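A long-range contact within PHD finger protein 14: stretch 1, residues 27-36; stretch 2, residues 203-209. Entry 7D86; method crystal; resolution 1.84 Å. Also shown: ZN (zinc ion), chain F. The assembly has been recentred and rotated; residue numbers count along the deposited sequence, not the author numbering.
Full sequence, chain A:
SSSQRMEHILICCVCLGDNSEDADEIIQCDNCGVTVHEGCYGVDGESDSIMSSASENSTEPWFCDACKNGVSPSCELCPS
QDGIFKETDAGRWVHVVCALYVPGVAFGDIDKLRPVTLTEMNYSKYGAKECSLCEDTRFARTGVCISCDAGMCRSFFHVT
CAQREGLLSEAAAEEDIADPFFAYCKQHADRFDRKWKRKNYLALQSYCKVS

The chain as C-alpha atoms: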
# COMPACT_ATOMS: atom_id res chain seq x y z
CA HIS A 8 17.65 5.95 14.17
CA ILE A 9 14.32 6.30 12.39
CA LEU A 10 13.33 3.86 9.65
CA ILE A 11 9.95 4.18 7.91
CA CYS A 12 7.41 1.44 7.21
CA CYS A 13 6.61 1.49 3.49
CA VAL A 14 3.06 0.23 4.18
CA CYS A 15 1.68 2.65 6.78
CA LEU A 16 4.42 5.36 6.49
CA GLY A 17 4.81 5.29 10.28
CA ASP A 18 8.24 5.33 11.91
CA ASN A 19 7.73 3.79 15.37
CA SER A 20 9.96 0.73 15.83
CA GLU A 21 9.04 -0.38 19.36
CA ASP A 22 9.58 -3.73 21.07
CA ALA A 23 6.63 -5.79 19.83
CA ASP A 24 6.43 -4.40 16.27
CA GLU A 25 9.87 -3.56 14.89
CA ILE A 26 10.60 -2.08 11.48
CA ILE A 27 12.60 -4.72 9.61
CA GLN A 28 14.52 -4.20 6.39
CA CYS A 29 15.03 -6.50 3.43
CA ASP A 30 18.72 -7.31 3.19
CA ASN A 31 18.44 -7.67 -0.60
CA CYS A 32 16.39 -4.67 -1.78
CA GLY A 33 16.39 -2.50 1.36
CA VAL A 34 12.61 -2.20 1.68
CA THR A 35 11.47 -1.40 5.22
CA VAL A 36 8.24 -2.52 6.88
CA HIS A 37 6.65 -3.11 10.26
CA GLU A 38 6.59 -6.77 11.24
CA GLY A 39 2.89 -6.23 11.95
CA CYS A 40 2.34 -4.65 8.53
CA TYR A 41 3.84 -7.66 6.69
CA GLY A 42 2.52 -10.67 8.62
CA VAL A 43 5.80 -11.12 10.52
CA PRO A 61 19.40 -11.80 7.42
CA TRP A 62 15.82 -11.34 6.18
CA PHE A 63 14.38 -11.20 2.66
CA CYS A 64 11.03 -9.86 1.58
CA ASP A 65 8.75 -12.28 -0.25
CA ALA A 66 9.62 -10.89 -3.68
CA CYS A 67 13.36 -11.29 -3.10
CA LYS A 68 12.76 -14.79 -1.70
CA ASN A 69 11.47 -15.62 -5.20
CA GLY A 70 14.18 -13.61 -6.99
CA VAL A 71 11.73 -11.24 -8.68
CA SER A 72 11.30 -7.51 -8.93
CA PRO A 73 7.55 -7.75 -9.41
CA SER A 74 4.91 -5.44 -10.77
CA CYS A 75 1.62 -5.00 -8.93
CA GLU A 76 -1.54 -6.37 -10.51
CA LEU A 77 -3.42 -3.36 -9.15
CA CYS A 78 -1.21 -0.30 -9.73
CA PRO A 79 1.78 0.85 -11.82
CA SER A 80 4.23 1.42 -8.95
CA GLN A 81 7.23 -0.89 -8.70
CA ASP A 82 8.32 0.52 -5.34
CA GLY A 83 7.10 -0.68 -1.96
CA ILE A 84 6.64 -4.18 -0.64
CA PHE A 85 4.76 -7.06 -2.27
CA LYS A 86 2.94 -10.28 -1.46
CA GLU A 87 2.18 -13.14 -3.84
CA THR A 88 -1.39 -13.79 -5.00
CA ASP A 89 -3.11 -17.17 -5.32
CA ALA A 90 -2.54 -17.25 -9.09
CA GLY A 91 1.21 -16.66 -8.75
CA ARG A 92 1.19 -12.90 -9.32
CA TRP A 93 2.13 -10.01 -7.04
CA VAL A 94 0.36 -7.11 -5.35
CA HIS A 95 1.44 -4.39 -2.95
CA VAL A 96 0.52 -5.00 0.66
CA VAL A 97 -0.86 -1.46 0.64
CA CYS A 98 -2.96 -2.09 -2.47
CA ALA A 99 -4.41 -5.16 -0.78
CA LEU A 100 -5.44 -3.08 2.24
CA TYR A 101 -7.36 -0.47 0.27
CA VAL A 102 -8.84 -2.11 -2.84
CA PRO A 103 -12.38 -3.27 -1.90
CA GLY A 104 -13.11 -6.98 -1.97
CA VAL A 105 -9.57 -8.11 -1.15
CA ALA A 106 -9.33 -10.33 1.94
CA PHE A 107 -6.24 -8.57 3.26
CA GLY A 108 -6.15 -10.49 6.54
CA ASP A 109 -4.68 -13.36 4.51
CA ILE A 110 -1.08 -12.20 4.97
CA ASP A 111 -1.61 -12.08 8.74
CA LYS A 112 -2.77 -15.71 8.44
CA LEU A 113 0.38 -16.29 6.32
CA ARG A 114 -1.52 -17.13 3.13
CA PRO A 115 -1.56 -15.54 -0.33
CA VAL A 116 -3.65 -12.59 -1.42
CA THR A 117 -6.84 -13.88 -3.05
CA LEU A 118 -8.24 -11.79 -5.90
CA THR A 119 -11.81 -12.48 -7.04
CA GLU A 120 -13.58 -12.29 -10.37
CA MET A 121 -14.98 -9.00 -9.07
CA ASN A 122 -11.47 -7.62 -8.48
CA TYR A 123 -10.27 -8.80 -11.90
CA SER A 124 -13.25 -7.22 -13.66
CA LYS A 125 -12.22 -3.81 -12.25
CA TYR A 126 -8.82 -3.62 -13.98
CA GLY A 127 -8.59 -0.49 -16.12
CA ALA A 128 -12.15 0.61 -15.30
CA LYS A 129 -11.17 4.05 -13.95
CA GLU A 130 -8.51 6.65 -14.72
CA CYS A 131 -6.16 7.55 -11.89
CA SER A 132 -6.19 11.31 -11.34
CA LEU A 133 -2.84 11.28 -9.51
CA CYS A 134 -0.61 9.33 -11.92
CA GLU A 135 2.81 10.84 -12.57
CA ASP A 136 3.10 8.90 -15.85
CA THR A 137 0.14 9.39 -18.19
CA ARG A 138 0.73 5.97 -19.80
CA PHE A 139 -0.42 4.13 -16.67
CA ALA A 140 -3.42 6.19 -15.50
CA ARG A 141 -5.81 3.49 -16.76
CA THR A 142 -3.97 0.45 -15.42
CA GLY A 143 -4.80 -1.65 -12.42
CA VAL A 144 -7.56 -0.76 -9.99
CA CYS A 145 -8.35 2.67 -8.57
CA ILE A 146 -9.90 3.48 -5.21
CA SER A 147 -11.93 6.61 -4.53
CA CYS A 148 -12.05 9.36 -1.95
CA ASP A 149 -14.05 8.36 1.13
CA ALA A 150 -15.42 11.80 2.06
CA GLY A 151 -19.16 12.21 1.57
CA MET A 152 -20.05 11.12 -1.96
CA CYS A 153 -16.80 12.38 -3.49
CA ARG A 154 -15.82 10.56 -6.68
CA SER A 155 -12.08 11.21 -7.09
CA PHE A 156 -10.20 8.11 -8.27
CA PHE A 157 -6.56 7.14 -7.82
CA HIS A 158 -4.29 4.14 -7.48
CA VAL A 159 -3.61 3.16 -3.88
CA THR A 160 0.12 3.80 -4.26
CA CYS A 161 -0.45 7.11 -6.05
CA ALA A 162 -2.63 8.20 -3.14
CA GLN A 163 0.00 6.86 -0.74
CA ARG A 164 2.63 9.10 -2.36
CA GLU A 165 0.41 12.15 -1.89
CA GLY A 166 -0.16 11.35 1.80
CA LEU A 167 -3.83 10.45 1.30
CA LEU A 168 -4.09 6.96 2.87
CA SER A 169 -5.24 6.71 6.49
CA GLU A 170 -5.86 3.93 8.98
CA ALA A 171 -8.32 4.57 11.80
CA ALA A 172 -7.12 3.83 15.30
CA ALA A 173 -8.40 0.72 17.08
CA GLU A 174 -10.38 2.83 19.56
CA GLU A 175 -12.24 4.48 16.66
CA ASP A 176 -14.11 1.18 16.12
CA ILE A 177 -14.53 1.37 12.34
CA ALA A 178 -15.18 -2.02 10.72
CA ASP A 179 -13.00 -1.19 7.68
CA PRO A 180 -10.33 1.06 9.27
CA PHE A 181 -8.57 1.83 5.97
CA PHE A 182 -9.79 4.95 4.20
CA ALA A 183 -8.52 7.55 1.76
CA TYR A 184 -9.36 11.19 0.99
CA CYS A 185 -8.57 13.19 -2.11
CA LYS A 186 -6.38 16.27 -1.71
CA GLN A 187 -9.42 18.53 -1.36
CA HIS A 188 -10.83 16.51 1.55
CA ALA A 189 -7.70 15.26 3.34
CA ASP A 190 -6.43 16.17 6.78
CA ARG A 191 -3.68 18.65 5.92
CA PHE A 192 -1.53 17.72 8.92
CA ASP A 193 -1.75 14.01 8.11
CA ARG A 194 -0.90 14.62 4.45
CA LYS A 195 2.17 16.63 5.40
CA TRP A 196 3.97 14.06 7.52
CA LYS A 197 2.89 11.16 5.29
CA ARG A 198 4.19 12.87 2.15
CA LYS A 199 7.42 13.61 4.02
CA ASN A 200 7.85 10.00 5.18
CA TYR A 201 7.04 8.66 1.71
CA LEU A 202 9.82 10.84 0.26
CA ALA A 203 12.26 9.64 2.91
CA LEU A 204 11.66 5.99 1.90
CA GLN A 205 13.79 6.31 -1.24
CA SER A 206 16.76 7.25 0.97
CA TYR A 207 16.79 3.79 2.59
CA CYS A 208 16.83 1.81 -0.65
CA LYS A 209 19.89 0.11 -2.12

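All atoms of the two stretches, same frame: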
# COMPACT_ATOMS: atom_id res chain seq x y z
N ILE A 27 11.55 -3.89 10.16
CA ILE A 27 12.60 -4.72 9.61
C ILE A 27 12.89 -4.27 8.19
O ILE A 27 12.09 -3.57 7.56
CB ILE A 27 12.23 -6.22 9.65
CG1 ILE A 27 10.95 -6.46 8.85
CG2 ILE A 27 12.08 -6.70 11.09
CD1 ILE A 27 10.53 -7.91 8.79
N GLN A 28 14.05 -4.66 7.68
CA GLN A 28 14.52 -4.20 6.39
C GLN A 28 14.99 -5.39 5.56
O GLN A 28 15.70 -6.26 6.07
CB GLN A 28 15.65 -3.18 6.54
CG GLN A 28 16.21 -2.66 5.23
CD GLN A 28 17.16 -1.50 5.43
OE1 GLN A 28 17.99 -1.51 6.34
NE2 GLN A 28 17.02 -0.47 4.60
N CYS A 29 14.58 -5.42 4.30
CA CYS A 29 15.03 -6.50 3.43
C CYS A 29 16.51 -6.34 3.15
O CYS A 29 16.96 -5.29 2.70
CB CYS A 29 14.24 -6.51 2.13
SG CYS A 29 14.77 -7.82 1.02
N ASP A 30 17.28 -7.40 3.40
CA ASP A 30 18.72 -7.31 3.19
C ASP A 30 19.09 -7.31 1.71
O ASP A 30 20.22 -6.94 1.38
CB ASP A 30 19.41 -8.44 3.94
CG ASP A 30 19.59 -8.12 5.41
OD1 ASP A 30 20.37 -7.19 5.72
OD2 ASP A 30 18.94 -8.77 6.25
N ASN A 31 18.17 -7.66 0.83
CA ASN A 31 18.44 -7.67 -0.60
C ASN A 31 18.09 -6.33 -1.26
O ASN A 31 18.94 -5.72 -1.91
CB ASN A 31 17.69 -8.81 -1.28
CG ASN A 31 18.18 -9.08 -2.68
OD1 ASN A 31 19.29 -9.58 -2.87
ND2 ASN A 31 17.37 -8.77 -3.68
N CYS A 32 16.85 -5.87 -1.10
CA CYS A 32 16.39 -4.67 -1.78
C CYS A 32 16.30 -3.45 -0.87
O CYS A 32 16.09 -2.34 -1.37
CB CYS A 32 15.02 -4.92 -2.44
SG CYS A 32 13.64 -5.14 -1.28
N GLY A 33 16.42 -3.62 0.44
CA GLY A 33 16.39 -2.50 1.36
C GLY A 33 15.01 -2.01 1.77
O GLY A 33 14.92 -1.03 2.51
N VAL A 34 13.94 -2.66 1.31
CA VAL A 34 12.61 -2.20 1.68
C VAL A 34 12.43 -2.35 3.19
O VAL A 34 12.99 -3.26 3.81
CB VAL A 34 11.53 -2.97 0.89
CG1 VAL A 34 11.37 -4.39 1.42
CG2 VAL A 34 10.20 -2.21 0.93
N THR A 35 11.66 -1.45 3.78
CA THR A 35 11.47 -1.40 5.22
C THR A 35 9.98 -1.47 5.54
O THR A 35 9.16 -0.84 4.87
CB THR A 35 12.06 -0.12 5.82
OG1 THR A 35 11.57 1.01 5.09
CG2 THR A 35 13.58 -0.14 5.74
N VAL A 36 9.63 -2.25 6.57
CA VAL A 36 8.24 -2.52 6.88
C VAL A 36 8.13 -2.94 8.33
O VAL A 36 9.04 -3.56 8.89
CB VAL A 36 7.67 -3.60 5.92
CG1 VAL A 36 8.37 -4.95 6.14
CG2 VAL A 36 6.16 -3.74 6.09
N ALA A 203 11.08 10.15 2.23
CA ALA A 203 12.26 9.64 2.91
C ALA A 203 12.51 8.16 2.65
O ALA A 203 13.63 7.68 2.88
CB ALA A 203 12.15 9.91 4.41
N LEU A 204 11.50 7.43 2.15
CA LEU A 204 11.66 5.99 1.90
C LEU A 204 12.74 5.72 0.86
O LEU A 204 13.51 4.76 1.01
CB LEU A 204 10.35 5.37 1.45
CG LEU A 204 9.33 4.94 2.50
CD1 LEU A 204 8.11 4.37 1.81
CD2 LEU A 204 9.95 3.93 3.45
N GLN A 205 12.79 6.52 -0.20
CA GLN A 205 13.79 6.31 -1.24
C GLN A 205 15.21 6.39 -0.70
O GLN A 205 16.12 5.77 -1.27
CB GLN A 205 13.60 7.32 -2.37
CG GLN A 205 12.38 7.06 -3.26
CD GLN A 205 11.08 7.53 -2.63
OE1 GLN A 205 11.05 8.56 -1.96
NE2 GLN A 205 10.01 6.78 -2.86
N SER A 206 15.42 7.11 0.41
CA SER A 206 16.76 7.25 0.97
C SER A 206 17.28 5.95 1.55
O SER A 206 18.50 5.75 1.62
CB SER A 206 16.76 8.34 2.04
OG SER A 206 16.28 9.57 1.53
N TYR A 207 16.40 5.05 1.96
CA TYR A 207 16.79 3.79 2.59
C TYR A 207 16.99 2.66 1.60
O TYR A 207 17.40 1.56 2.00
CB TYR A 207 15.76 3.37 3.63
CG TYR A 207 15.53 4.39 4.73
CD1 TYR A 207 14.36 5.13 4.77
CD2 TYR A 207 16.49 4.60 5.71
CE1 TYR A 207 14.15 6.07 5.77
CE2 TYR A 207 16.29 5.53 6.71
CZ TYR A 207 15.12 6.26 6.73
OH TYR A 207 14.90 7.19 7.72
N CYS A 208 16.72 2.88 0.32
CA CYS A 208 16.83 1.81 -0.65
C CYS A 208 18.29 1.62 -1.08
O CYS A 208 19.15 2.47 -0.86
CB CYS A 208 15.96 2.09 -1.87
SG CYS A 208 14.19 2.03 -1.52
N LYS A 209 18.55 0.47 -1.70
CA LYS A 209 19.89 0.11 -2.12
C LYS A 209 20.37 0.97 -3.29
O LYS A 209 20.89 2.07 -3.09
CB LYS A 209 19.93 -1.36 -2.51
CG LYS A 209 19.95 -2.31 -1.32
CD LYS A 209 21.20 -2.07 -0.47
CE LYS A 209 21.72 -3.37 0.11
NZ LYS A 209 22.27 -4.28 -0.94
ZN ZN F . 13.44 -7.38 -0.90

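No hydrogen bond, salt bridge or stack joins these two stretches, although residues at least 169 positions apart in sequence meet here and together bury 305 Å². The contact is van der Waals in character, and its organising element is a zinc-bound turn braced largely by hydrogen bonds of its own backbone. C29 SG and C32 SG hold the zinc at 2.4 and 2.3 Å, with two more ligands from elsewhere in the structure. The same sulfurs accept backbone hydrogen bonds: N31 N and C32 N donate to C29 SG, at 3.4 and 3.6 Å, and V34 N donates to C32 SG at 3.6 Å. Strand pairing between I27 and V36 closes the hairpin behind the turn.

The nearest pair of CA atoms across the contact is G33 CA and C208 CA, 4.8 Å apart. Glycine suits this position twice over. Its phi/psi of 83/2 would jam a CB against the preceding carbonyl oxygen, and that CB would also point toward the other stretch, only 3.2 Å from Y207 O and 3.4 Å from C208 CA.

Q28 shows how a polar group can sit at an interface and yet serve its own side. Q28 NE2 donates to G33 O at 3.0 Å and a nearly straight 166°, bracing the turn; Y207 O is also near, 3.3 Å from Q28 NE2, but the angle is too poor for a hydrogen bond.

K209 covers the turn with aliphatic carbons, its CG 3.6 Å from N31 O and its CE 4.1 Å from D30 O, though high B-factors make this side chain's placement tentative. Deeper in, T35 OG1 meets L204 CD2 at 3.7 Å; T35 is buried, and its hydroxyl is hydrogen-bonded elsewhere in the structure, so it can face a methyl group without an unmet polar need. The rule to read here is to brace the turn first, then pack against it.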